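Local coordinates for protein 5,10-methylenetetrahydromethanopterin reductase (Methanopyrus kandleri, PDB 1EZW) that catalyses the reversible, coenzyme F420-dependent reduction of methylenetetrahydromethanopterin to methyltetrahydromethanopterin on the methanogenic pathway from carbon dioxide, at residues M182-G187 / I210-K215; D123-A128 / E150-K155; M175-P180 / N191-N196; H72-A77 / K135-Q140; Y141-P146 / Q167-P172. One frame throughout, in Å; residues are numbered along the deposited sequence. Where two conformers were deposited one is given.

All five contacts belong to the (beta, alpha)8 barrel and follow the chain through its middle barrel units. Helix 127-142 runs through three of them: contact 2 at its N-terminal approach, contact 4, where its segment 135-140 packs on helix 73-86, and contact 5 at its C-terminal end, with centres of 4 and 5 about 9 Å apart. Strand 173-176 follows, and contact 3 pairs it with strand 192-196. Contact 1 packs helix 180-189 on helix 200-216, its centre about 9 Å from that of contact 3, with which its segments alternate. Contacts 1 and 2 touch through M182 and A128, and touches also join 2 to 4, 4 to 5 and 1 to 3, so sheet, helices and loops pack continuously.

Contact 1: residues M182-G187 / I210-K215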
# COMPACT_ATOMS: atom_id res chain seq x y z
N MET A 182 10.93 -23.09 29.63
CA MET A 182 10.47 -22.59 28.34
C MET A 182 11.16 -23.28 27.18
O MET A 182 10.55 -23.56 26.14
CB MET A 182 10.68 -21.08 28.26
CG MET A 182 9.73 -20.32 29.14
SD MET A 182 8.00 -20.54 28.59
CE MET A 182 7.24 -19.60 29.75
N LEU A 183 12.45 -23.57 27.32
CA LEU A 183 13.17 -24.25 26.25
C LEU A 183 12.61 -25.64 26.01
O LEU A 183 12.45 -26.06 24.88
CB LEU A 183 14.67 -24.36 26.57
CG LEU A 183 15.49 -23.05 26.49
CD1 LEU A 183 16.86 -23.28 27.16
CD2 LEU A 183 15.70 -22.65 25.00
N LYS A 184 12.34 -26.36 27.10
CA LYS A 184 11.79 -27.70 26.93
C LYS A 184 10.37 -27.65 26.31
O LYS A 184 10.03 -28.43 25.42
CB LYS A 184 11.77 -28.37 28.31
CG LYS A 184 11.56 -29.84 28.24
CD LYS A 184 11.68 -30.45 29.66
CE LYS A 184 11.54 -31.96 29.60
NZ LYS A 184 10.29 -32.29 28.89
N THR A 185 9.56 -26.71 26.77
CA THR A 185 8.20 -26.56 26.24
C THR A 185 8.25 -26.24 24.73
O THR A 185 7.45 -26.75 23.95
CB THR A 185 7.46 -25.42 26.98
OG1 THR A 185 7.42 -25.75 28.39
CG2 THR A 185 6.01 -25.25 26.44
N ALA A 186 9.18 -25.38 24.35
CA ALA A 186 9.30 -25.00 22.94
C ALA A 186 9.70 -26.22 22.10
O ALA A 186 9.19 -26.44 21.02
CB ALA A 186 10.33 -23.85 22.81
N GLY A 187 10.59 -27.08 22.63
CA GLY A 187 10.96 -28.25 21.84
C GLY A 187 9.78 -29.18 21.70
O GLY A 187 9.63 -29.92 20.71
N ILE A 210 16.08 -27.98 24.42
CA ILE A 210 15.07 -27.94 23.39
C ILE A 210 14.94 -29.39 22.88
O ILE A 210 13.84 -29.92 22.70
CB ILE A 210 15.51 -27.02 22.20
CG1 ILE A 210 15.59 -25.57 22.72
CG2 ILE A 210 14.59 -27.25 20.98
CD1 ILE A 210 16.28 -24.60 21.71
N GLU A 211 16.08 -30.06 22.69
CA GLU A 211 16.04 -31.42 22.17
C GLU A 211 15.32 -32.36 23.12
O GLU A 211 14.62 -33.25 22.67
CB GLU A 211 17.47 -31.93 21.89
CG GLU A 211 17.43 -33.32 21.24
CD GLU A 211 18.76 -33.75 20.67
OE1 GLU A 211 19.81 -33.39 21.25
OE2 GLU A 211 18.76 -34.49 19.64
N GLU A 212 15.47 -32.16 24.42
CA GLU A 212 14.81 -33.00 25.42
C GLU A 212 13.28 -32.91 25.27
O GLU A 212 12.56 -33.91 25.30
CB GLU A 212 15.22 -32.55 26.80
CG GLU A 212 14.75 -33.44 27.92
CD GLU A 212 15.23 -32.87 29.23
OE1 GLU A 212 16.45 -32.63 29.36
OE2 GLU A 212 14.41 -32.63 30.12
N GLY A 213 12.78 -31.69 25.06
CA GLY A 213 11.35 -31.54 24.87
C GLY A 213 10.89 -32.15 23.57
O GLY A 213 9.80 -32.74 23.49
N ALA A 214 11.68 -31.99 22.51
CA ALA A 214 11.33 -32.55 21.22
C ALA A 214 11.17 -34.08 21.33
O ALA A 214 10.19 -34.63 20.84
CB ALA A 214 12.38 -32.19 20.17
N LYS A 215 12.13 -34.72 21.99
CA LYS A 215 12.09 -36.18 22.16
C LYS A 215 10.85 -36.63 22.89
O LYS A 215 10.24 -37.64 22.52
CB LYS A 215 13.35 -36.67 22.88
CG LYS A 215 14.61 -36.54 22.02
CD LYS A 215 15.85 -37.15 22.71
CE LYS A 215 17.10 -37.04 21.82
NZ LYS A 215 16.94 -37.75 20.50
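I210 O is gripped from two helices: A214 N donates the in-helix bond, and G187 CA approaches I210 O from the facing helix at 3.4 Å, with 165° at the hydrogen. The helices are 180-189 and 200-216, consecutive members of the outer layer of the TIM barrel, whose short segments come within 6.4 Å at a crossing angle of -42°. Such nearness rests on glycines. G213 CA lies 3.4 Å from K184 O, again nearly straight at the hydrogen, and G187 O faces A214 CA at 3.2 Å. Four CA-H...O contacts therefore line the interface, I210 CA to L183 O being the remaining one. Beside them, L183 and I210 cross obliquely, L183 CD2 resting 3.7 Å from I210 CG1, while I210 also leans on V193 of the sheet beneath. On the other flank of the glycine contacts K184 lays its aliphatic chain past G213, CG to CA. Its NZ, turned at chi4 (-53°), forms a salt bridge with E216; E212 OE2 lies 3.0 Å from K184 CE, while K184 NZ stays 4.3 Å from that oxygen, beyond a salt bridge.

Contact 2: residues D123-A128 / E150-K155; sequences DEVGPA and EGKYVK
V125 faces K152 and Y153 with its two methyls, which make the apolar part of the contact. V125 CG2 lies 3.6 Å from K152 CB, and the same V125 methyl is 3.5 Å from K152 O, so it bears on both the base of the lysine side chain and its carbonyl. The valine and lysine side chains pass one another pointing opposite ways. The second methyl, V125 CG1, reaches Y153 CB at 3.9 Å in the conformer modelled; the phenol of Y153 turns off toward P68, its OH hydrogen-bonded to P68 O.

Direct polar contact is slight. The K152 chain bends at chi3 (80°) to turn CE and again at chi4 (-63°), which swings NZ back over V125 CG2. From there K152 NZ gives a weak hydrogen bond, 3.2 Å long, to E124 O.

Water supplies the remaining link. A single molecule donates to D123 O at 2.8 Å and to K152 O, also at 2.8 Å, tying the two backbones together.

These segments are the approach to helix 127-142, with G126 at its N-cap, and the loop after it that leads toward strand 173-176. E133 of that helix also accepts from the backbone N atoms of K152, Y153 and V154. The acceptors across the two segments are main-chain carbonyls; the ammonium of K152 may polarise E124 O, and D123 OD1, 5.7 Å from K152 NZ, may add a weak, largely solvent-screened attraction.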
# COMPACT_ATOMS: atom_id res chain seq x y z
N ASP A 123 -6.78 -19.26 40.52
CA ASP A 123 -5.47 -19.86 40.70
C ASP A 123 -4.41 -19.39 39.69
O ASP A 123 -4.68 -19.30 38.48
CB ASP A 123 -5.58 -21.38 40.58
CG ASP A 123 -6.47 -21.97 41.66
OD1 ASP A 123 -6.86 -23.13 41.48
OD2 ASP A 123 -6.75 -21.28 42.67
N GLU A 124 -3.20 -19.15 40.19
CA GLU A 124 -2.07 -18.75 39.34
C GLU A 124 -1.78 -19.82 38.31
O GLU A 124 -1.96 -21.00 38.55
CB GLU A 124 -0.81 -18.55 40.16
CG GLU A 124 -0.88 -17.53 41.22
CD GLU A 124 0.48 -17.27 41.80
OE1 GLU A 124 1.28 -18.23 41.90
OE2 GLU A 124 0.75 -16.11 42.15
N VAL A 125 -1.27 -19.40 37.15
CA VAL A 125 -0.98 -20.31 36.07
C VAL A 125 0.45 -20.03 35.61
O VAL A 125 0.84 -18.86 35.46
CB VAL A 125 -1.94 -20.05 34.86
CG1 VAL A 125 -1.61 -21.01 33.72
CG2 VAL A 125 -3.38 -20.23 35.28
N GLY A 126 1.22 -21.08 35.39
CA GLY A 126 2.58 -20.88 34.94
C GLY A 126 2.59 -20.33 33.51
O GLY A 126 1.74 -20.70 32.70
N PRO A 127 3.52 -19.43 33.20
CA PRO A 127 3.65 -18.82 31.86
C PRO A 127 3.78 -19.88 30.76
O PRO A 127 3.23 -19.71 29.67
CB PRO A 127 4.91 -17.96 32.02
CG PRO A 127 4.74 -17.48 33.43
CD PRO A 127 4.52 -18.84 34.10
N ALA A 128 4.49 -20.98 31.02
CA ALA A 128 4.60 -21.98 29.97
C ALA A 128 3.22 -22.61 29.68
O ALA A 128 2.92 -22.97 28.53
CB ALA A 128 5.62 -23.07 30.35
N GLU A 150 -11.21 -24.92 27.26
CA GLU A 150 -11.31 -24.60 28.66
C GLU A 150 -9.99 -24.96 29.33
O GLU A 150 -9.73 -26.14 29.58
CB GLU A 150 -12.47 -25.36 29.31
CG GLU A 150 -12.53 -25.11 30.81
CD GLU A 150 -13.84 -25.56 31.45
OE1 GLU A 150 -13.93 -25.49 32.69
OE2 GLU A 150 -14.77 -25.96 30.71
N GLY A 151 -9.17 -23.97 29.61
CA GLY A 151 -7.89 -24.27 30.23
C GLY A 151 -7.84 -23.56 31.56
O GLY A 151 -8.89 -23.11 32.05
N LYS A 152 -6.65 -23.43 32.13
CA LYS A 152 -6.46 -22.74 33.40
C LYS A 152 -6.31 -21.24 33.22
O LYS A 152 -6.65 -20.48 34.11
CB LYS A 152 -5.16 -23.19 34.10
CG LYS A 152 -4.96 -24.69 34.33
CD LYS A 152 -3.51 -24.97 34.86
CE LYS A 152 -3.29 -24.70 36.39
NZ LYS A 152 -3.45 -23.33 36.97
N TYR A 153 -5.79 -20.81 32.07
CA TYR A 153 -5.57 -19.38 31.83
C TYR A 153 -6.62 -18.77 30.90
O TYR A 153 -6.91 -17.59 30.98
CB TYR A 153 -4.12 -19.17 31.29
CG TYR A 153 -3.98 -18.25 30.09
CD1 TYR A 153 -3.70 -16.89 30.24
CD2 TYR A 153 -4.15 -18.75 28.80
CE1 TYR A 153 -3.60 -16.05 29.12
CE2 TYR A 153 -4.06 -17.91 27.67
CZ TYR A 153 -3.78 -16.58 27.84
OH TYR A 153 -3.71 -15.77 26.70
N VAL A 154 -7.21 -19.58 30.03
CA VAL A 154 -8.25 -19.05 29.16
C VAL A 154 -9.35 -20.08 29.06
O VAL A 154 -9.10 -21.28 28.92
CB VAL A 154 -7.71 -18.70 27.72
CG1 VAL A 154 -7.07 -19.92 27.04
CG2 VAL A 154 -8.85 -18.18 26.88
N LYS A 155 -10.59 -19.60 29.16
CA LYS A 155 -11.75 -20.45 28.98
C LYS A 155 -12.65 -19.69 28.01
O LYS A 155 -13.08 -18.58 28.29
CB LYS A 155 -12.50 -20.72 30.30
CG LYS A 155 -13.76 -21.56 30.06
CD LYS A 155 -14.53 -21.84 31.38
CE LYS A 155 -15.83 -22.60 31.07
NZ LYS A 155 -16.51 -23.09 32.30
O HOH W 1 -6.22 -21.02 36.83

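Contact 3: residues M175-P180 / N191-N196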
# COMPACT_ATOMS: atom_id res chain seq x y z
N MET A 175 8.44 -19.96 19.76
CA MET A 175 8.34 -19.54 21.13
C MET A 175 9.60 -18.87 21.65
O MET A 175 10.70 -19.38 21.42
CB MET A 175 8.12 -20.77 22.01
CG MET A 175 6.73 -21.09 22.24
SD MET A 175 6.71 -22.47 23.49
CE MET A 175 7.25 -21.96 24.70
N GLY A 176 9.45 -17.77 22.35
CA GLY A 176 10.61 -17.16 22.96
C GLY A 176 10.99 -18.06 24.14
O GLY A 176 10.11 -18.59 24.83
N ALA A 177 12.27 -18.27 24.39
CA ALA A 177 12.66 -19.14 25.52
C ALA A 177 14.03 -18.79 26.02
O ALA A 177 14.94 -18.60 25.23
CB ALA A 177 12.65 -20.62 25.07
N GLN A 178 14.16 -18.70 27.33
CA GLN A 178 15.46 -18.41 27.91
C GLN A 178 15.82 -19.52 28.91
O GLN A 178 16.90 -20.12 28.82
CB GLN A 178 15.45 -17.06 28.63
CG GLN A 178 16.84 -16.58 29.04
CD GLN A 178 17.42 -17.30 30.25
OE1 GLN A 178 16.98 -17.09 31.39
NE2 GLN A 178 18.40 -18.17 30.01
N GLY A 179 14.90 -19.80 29.82
CA GLY A 179 15.17 -20.81 30.85
C GLY A 179 14.85 -22.23 30.43
O GLY A 179 14.29 -22.47 29.37
N PRO A 180 15.19 -23.21 31.28
CA PRO A 180 14.95 -24.63 31.00
C PRO A 180 13.50 -25.03 30.76
O PRO A 180 13.24 -25.84 29.88
CB PRO A 180 15.54 -25.31 32.24
CG PRO A 180 15.29 -24.25 33.34
CD PRO A 180 15.85 -23.04 32.59
N ASN A 191 7.39 -24.81 16.36
CA ASN A 191 8.12 -25.04 15.11
C ASN A 191 9.51 -24.41 15.20
O ASN A 191 10.39 -24.73 14.43
CB ASN A 191 7.39 -24.35 13.95
CG ASN A 191 6.11 -25.04 13.64
OD1 ASN A 191 6.11 -26.22 13.24
ND2 ASN A 191 5.00 -24.35 13.81
N GLY A 192 9.66 -23.48 16.13
CA GLY A 192 10.94 -22.82 16.32
C GLY A 192 11.07 -22.17 17.68
O GLY A 192 10.09 -22.01 18.41
N VAL A 193 12.30 -21.80 18.03
CA VAL A 193 12.57 -21.19 19.30
C VAL A 193 13.38 -19.92 19.11
O VAL A 193 14.38 -19.91 18.39
CB VAL A 193 13.39 -22.18 20.20
CG1 VAL A 193 13.42 -21.65 21.66
CG2 VAL A 193 12.80 -23.57 20.11
N LEU A 194 12.95 -18.83 19.73
CA LEU A 194 13.66 -17.56 19.64
C LEU A 194 14.42 -17.40 20.94
O LEU A 194 13.84 -17.18 22.02
CB LEU A 194 12.65 -16.41 19.46
CG LEU A 194 11.82 -16.55 18.18
CD1 LEU A 194 10.62 -15.58 18.19
CD2 LEU A 194 12.70 -16.28 16.98
N VAL A 195 15.74 -17.54 20.84
CA VAL A 195 16.60 -17.42 22.00
C VAL A 195 17.39 -16.12 21.94
O VAL A 195 18.11 -15.88 20.98
CB VAL A 195 17.57 -18.62 22.04
CG1 VAL A 195 18.50 -18.52 23.27
CG2 VAL A 195 16.78 -19.90 22.06
N ASN A 196 17.23 -15.29 22.96
CA ASN A 196 17.95 -14.03 23.05
C ASN A 196 19.38 -14.36 23.47
O ASN A 196 19.67 -14.46 24.67
CB ASN A 196 17.31 -13.11 24.10
CG ASN A 196 16.10 -12.36 23.56
OD1 ASN A 196 15.33 -11.77 24.32
ND2 ASN A 196 15.95 -12.35 22.25
O HOH W 2 15.94 -15.88 25.51
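A177 CB touches V193 CG1 at 3.6 Å just after G176, where the chain still runs beside strand 192-196 in the barrel wall. V193 CG1 stands anti to the backbone N (chi1 -168°), which also puts V193 CG1 3.6 Å from M175 O. M175 and V193 share the face turned to the outer helices: M175 packs on I189, and V193 on A186 and I210. L194 points to the other face of the sheet, touching I65, A227 and Y229, and there its CB is 4.1 Å from the CA of G176, which has no side chain to meet it. V195, packed on F203 of helix 200-216, has its CG2 3.9 Å from A177 O.

The evidence for parallel pairing of strands 173-176 and 192-196 is the ladder of main-chain bonds. M175 N donates to G192 O at 3.0 Å. L194 N then returns to M175 O at 2.9 Å with a near-straight N-H...O angle of 166°. A177 N completes the set by donating to L194 O at 3.0 Å. Past that point a water takes over, giving a hydrogen to A177 O and accepting from N196 N.

With helix 180-189 between them, the strands form a beta-alpha-beta crossover, the repeating unit of this fold. M175 O receives V193 CA-H besides L194 N, and L194 O receives G176 CA-H besides A177 N, which implies that these two buried carbonyls are satisfied within the sheet.

Contact 4: residues H72-A77 / K135-Q140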
# COMPACT_ATOMS: atom_id res chain seq x y z
N HIS A 72 -6.52 -10.67 24.45
CA HIS A 72 -7.14 -11.98 24.55
C HIS A 72 -6.56 -12.86 23.45
O HIS A 72 -6.29 -12.40 22.34
CB HIS A 72 -8.65 -11.82 24.35
CG HIS A 72 -9.46 -13.03 24.71
ND1 HIS A 72 -9.49 -14.16 23.93
CD2 HIS A 72 -10.25 -13.28 25.79
CE1 HIS A 72 -10.27 -15.07 24.52
NE2 HIS A 72 -10.75 -14.55 25.64
N PRO A 73 -6.31 -14.14 23.72
CA PRO A 73 -5.75 -14.98 22.66
C PRO A 73 -6.57 -15.05 21.38
O PRO A 73 -6.00 -15.27 20.31
CB PRO A 73 -5.55 -16.33 23.37
CG PRO A 73 -6.53 -16.31 24.47
CD PRO A 73 -6.38 -14.91 24.99
N LEU A 74 -7.90 -14.83 21.45
CA LEU A 74 -8.72 -14.87 20.25
C LEU A 74 -8.42 -13.61 19.43
O LEU A 74 -8.55 -13.63 18.21
CB LEU A 74 -10.22 -14.91 20.59
CG LEU A 74 -10.68 -16.30 21.08
CD1 LEU A 74 -12.14 -16.19 21.63
CD2 LEU A 74 -10.62 -17.32 19.91
N ILE A 75 -8.07 -12.51 20.11
CA ILE A 75 -7.69 -11.28 19.39
C ILE A 75 -6.30 -11.51 18.72
O ILE A 75 -6.08 -11.14 17.56
CB ILE A 75 -7.65 -10.09 20.33
CG1 ILE A 75 -9.10 -9.75 20.74
CG2 ILE A 75 -6.96 -8.89 19.66
CD1 ILE A 75 -9.99 -9.34 19.55
N THR A 76 -5.37 -12.12 19.44
CA THR A 76 -4.08 -12.43 18.82
C THR A 76 -4.31 -13.36 17.60
O THR A 76 -3.72 -13.15 16.54
CB THR A 76 -3.13 -13.10 19.85
OG1 THR A 76 -2.80 -12.14 20.86
CG2 THR A 76 -1.85 -13.60 19.16
N ALA A 77 -5.17 -14.39 17.74
CA ALA A 77 -5.45 -15.28 16.61
C ALA A 77 -5.96 -14.47 15.39
O ALA A 77 -5.52 -14.68 14.25
CB ALA A 77 -6.48 -16.34 17.01
N LYS A 135 -1.47 -21.17 22.36
CA LYS A 135 -1.23 -21.88 21.13
C LYS A 135 -2.46 -22.69 20.69
O LYS A 135 -2.86 -22.66 19.51
CB LYS A 135 -0.01 -22.81 21.26
CG LYS A 135 0.34 -23.40 19.91
CD LYS A 135 1.22 -24.64 19.98
CE LYS A 135 1.44 -25.19 18.57
NZ LYS A 135 1.85 -26.62 18.50
N GLU A 136 -3.07 -23.44 21.62
CA GLU A 136 -4.25 -24.22 21.24
C GLU A 136 -5.37 -23.32 20.71
O GLU A 136 -6.03 -23.67 19.74
CB GLU A 136 -4.78 -25.04 22.42
CG GLU A 136 -3.84 -26.14 22.81
CD GLU A 136 -3.53 -27.08 21.67
OE1 GLU A 136 -2.35 -27.42 21.50
OE2 GLU A 136 -4.47 -27.47 20.93
N VAL A 137 -5.60 -22.18 21.36
CA VAL A 137 -6.64 -21.28 20.89
C VAL A 137 -6.34 -20.74 19.49
O VAL A 137 -7.21 -20.69 18.62
CB VAL A 137 -6.83 -20.12 21.88
CG1 VAL A 137 -7.71 -19.00 21.25
CG2 VAL A 137 -7.48 -20.66 23.18
N ILE A 138 -5.10 -20.31 19.28
CA ILE A 138 -4.76 -19.80 17.97
C ILE A 138 -4.95 -20.81 16.87
O ILE A 138 -5.53 -20.49 15.84
CB ILE A 138 -3.29 -19.28 17.96
CG1 ILE A 138 -3.19 -18.06 18.88
CG2 ILE A 138 -2.86 -18.98 16.51
CD1 ILE A 138 -1.71 -17.56 19.02
N TYR A 139 -4.48 -22.05 17.06
CA TYR A 139 -4.60 -23.01 15.99
C TYR A 139 -6.03 -23.51 15.79
O TYR A 139 -6.41 -23.81 14.66
CB TYR A 139 -3.56 -24.13 16.17
CG TYR A 139 -2.21 -23.55 15.73
CD1 TYR A 139 -1.43 -22.78 16.61
CD2 TYR A 139 -1.79 -23.69 14.40
CE1 TYR A 139 -0.24 -22.14 16.18
CE2 TYR A 139 -0.59 -23.05 13.95
CZ TYR A 139 0.16 -22.29 14.84
OH TYR A 139 1.31 -21.65 14.43
N GLN A 140 -6.83 -23.57 16.86
CA GLN A 140 -8.24 -23.88 16.64
C GLN A 140 -8.86 -22.79 15.75
O GLN A 140 -9.66 -23.09 14.86
CB GLN A 140 -9.05 -23.96 17.93
CG GLN A 140 -8.78 -25.26 18.75
CD GLN A 140 -9.79 -25.38 19.87
OE1 GLN A 140 -10.95 -25.01 19.69
NE2 GLN A 140 -9.37 -25.97 21.02
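In the helical layer of the TIM barrel, helix 73-86 packs on helix 127-142 by apolar contacts in which V137 and I138 meet P73, L74, T76 and A77. The axes of the short segments approach to 8.7 Å and their directions differ by 45°.

V137 CG1 makes the closest side-chain contact. Anti to the backbone N (chi1 167°), V137 CG1 reaches across to L74 CD2 at 3.6 Å, the two side chains crossing at about a right angle. V137 CG1 also lies 4.0 Å from P73 CB, so one branch of V137 is seated between the proline ring and the leucine tip. One residue on, I138 meets the next turn: its CD1 is 4.0 Å from T76 CG2, and its CG1 is 4.2 Å from A77 CB. The small alanine lets the backbones draw together here, A77 CB resting 4.0 Å from I138 CA.

The start of helix 73-86 is fixed by H72 at the N-cap. H72 ND1 accepts from L74 N at 3.0 Å; the bond is straight, and the donor lies only 5° out of the imidazole plane. This capping bond holds the ring against the first turn, the turn that supplies P73 and L74 to the interface.

Beneath the two helices, I138 also presses on I93 and M95 of strand 93-95, the strand between them in sequence. P73 touches Y153 and W117 of the adjoining loops, A77 and L74 border Y141 farther along helix 127-142, and Y40 of a second subunit packs on L74.

Contact 5: residues Y141-P146 / Q167-P172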
# COMPACT_ATOMS: atom_id res chain seq x y z
N TYR A 141 -8.48 -21.53 15.99
CA TYR A 141 -8.99 -20.39 15.22
C TYR A 141 -8.54 -20.50 13.75
O TYR A 141 -9.33 -20.33 12.82
CB TYR A 141 -8.44 -19.10 15.85
CG TYR A 141 -8.98 -17.81 15.25
CD1 TYR A 141 -9.98 -17.09 15.88
CD2 TYR A 141 -8.48 -17.33 14.04
CE1 TYR A 141 -10.49 -15.89 15.31
CE2 TYR A 141 -8.97 -16.14 13.47
CZ TYR A 141 -9.97 -15.43 14.11
OH TYR A 141 -10.42 -14.21 13.60
N LEU A 142 -7.26 -20.80 13.54
CA LEU A 142 -6.72 -20.95 12.18
C LEU A 142 -7.30 -22.16 11.44
O LEU A 142 -7.29 -22.18 10.20
CB LEU A 142 -5.18 -21.05 12.24
CG LEU A 142 -4.46 -19.81 12.72
CD1 LEU A 142 -2.95 -20.14 12.81
CD2 LEU A 142 -4.65 -18.68 11.70
N GLU A 143 -7.78 -23.17 12.18
CA GLU A 143 -8.43 -24.31 11.53
C GLU A 143 -9.86 -23.97 11.14
O GLU A 143 -10.54 -24.78 10.49
CB GLU A 143 -8.41 -25.56 12.44
CG GLU A 143 -7.00 -26.12 12.69
CD GLU A 143 -6.45 -26.91 11.52
OE1 GLU A 143 -7.06 -26.87 10.43
OE2 GLU A 143 -5.40 -27.59 11.68
N GLY A 144 -10.33 -22.78 11.53
CA GLY A 144 -11.68 -22.34 11.19
C GLY A 144 -12.71 -22.39 12.31
O GLY A 144 -13.88 -21.97 12.12
N GLY A 145 -12.28 -22.88 13.47
CA GLY A 145 -13.16 -22.96 14.62
C GLY A 145 -14.31 -23.93 14.42
O GLY A 145 -14.29 -24.75 13.50
N PRO A 146 -15.33 -23.84 15.27
CA PRO A 146 -15.39 -22.89 16.38
C PRO A 146 -14.33 -23.21 17.43
O PRO A 146 -13.98 -24.38 17.66
CB PRO A 146 -16.81 -23.09 16.92
CG PRO A 146 -16.99 -24.59 16.66
CD PRO A 146 -16.57 -24.63 15.21
N GLN A 167 -2.41 -19.70 5.08
CA GLN A 167 -1.65 -20.91 5.45
C GLN A 167 -2.40 -21.78 6.45
O GLN A 167 -1.99 -22.93 6.67
CB GLN A 167 -0.34 -20.57 6.13
CG GLN A 167 0.59 -19.71 5.34
CD GLN A 167 1.86 -19.46 6.13
OE1 GLN A 167 2.76 -20.32 6.16
NE2 GLN A 167 1.93 -18.32 6.82
N GLY A 168 -3.46 -21.26 7.07
CA GLY A 168 -4.15 -22.07 8.09
C GLY A 168 -3.18 -22.55 9.18
O GLY A 168 -2.35 -21.78 9.67
N SER A 169 -3.29 -23.80 9.60
CA SER A 169 -2.38 -24.27 10.64
C SER A 169 -0.92 -24.43 10.21
O SER A 169 -0.08 -24.80 11.03
CB SER A 169 -2.91 -25.56 11.27
OG SER A 169 -3.03 -26.56 10.29
N ASP A 170 -0.60 -24.16 8.94
CA ASP A 170 0.79 -24.23 8.47
C ASP A 170 1.57 -22.98 8.95
O ASP A 170 2.79 -22.91 8.79
CB ASP A 170 0.88 -24.30 6.94
CG ASP A 170 0.55 -25.68 6.41
OD1 ASP A 170 0.45 -25.83 5.17
OD2 ASP A 170 0.40 -26.61 7.23
N ILE A 171 0.86 -21.98 9.52
CA ILE A 171 1.60 -20.82 10.05
C ILE A 171 2.54 -21.32 11.14
O ILE A 171 2.12 -22.04 12.04
CB ILE A 171 0.62 -19.77 10.68
CG1 ILE A 171 -0.24 -19.20 9.56
CG2 ILE A 171 1.42 -18.65 11.38
CD1 ILE A 171 -1.24 -18.10 10.05
N PRO A 172 3.83 -20.97 11.04
CA PRO A 172 4.79 -21.43 12.06
C PRO A 172 4.62 -20.78 13.41
O PRO A 172 4.36 -19.59 13.51
CB PRO A 172 6.15 -21.06 11.47
CG PRO A 172 5.91 -20.79 10.01
CD PRO A 172 4.48 -20.19 9.98
O HOH W 3 -5.13 -25.48 8.10
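L142 turns its isobutyl group onto the main chain of G168 and the end of I171. L142 CD1 lies 3.6 Å from G168 O, and L142 CB backs onto the same carbonyl. The L142 and I171 side chains cross at about a right angle, with I171 CD1 set at the fork of the leucine: it is 3.8 Å from L142 CD1 and equally 3.8 Å from L142 CD2. I171 also touches I80 of helix 73-86, which carries the apolar packing on into the helical layer.

S169 and E143 make the polar half. S169 OG donates to E143 OE2 at 2.9 Å, meeting that oxygen from above the carboxylate plane, 59° out of it. The glutamate bends at chi2 (-77°), which folds CD back beside the loop; S169 CB comes to 3.2 Å from E143 OE2 as well. A water adds a second link on this side: it accepts from S169 N at 2.9 Å and donates weakly to E143 OE1 at 3.3 Å.

These residues join the C-terminal end of helix 127-142 to the loop entering strand 173-176 of the barrel. The helix closes in a Schellman motif at G144, whose positive phi (105°) turns the chain away, with G144 N bonded to Y141 O and G145 N probably bonded back to Q140 O. On the loop side G168 also has positive phi, and a 3-10 turn follows at 169-170. Y139, one turn back on the helix, bonds through its OH to I171 O, while Y141 reaches Y40 O of a second subunit.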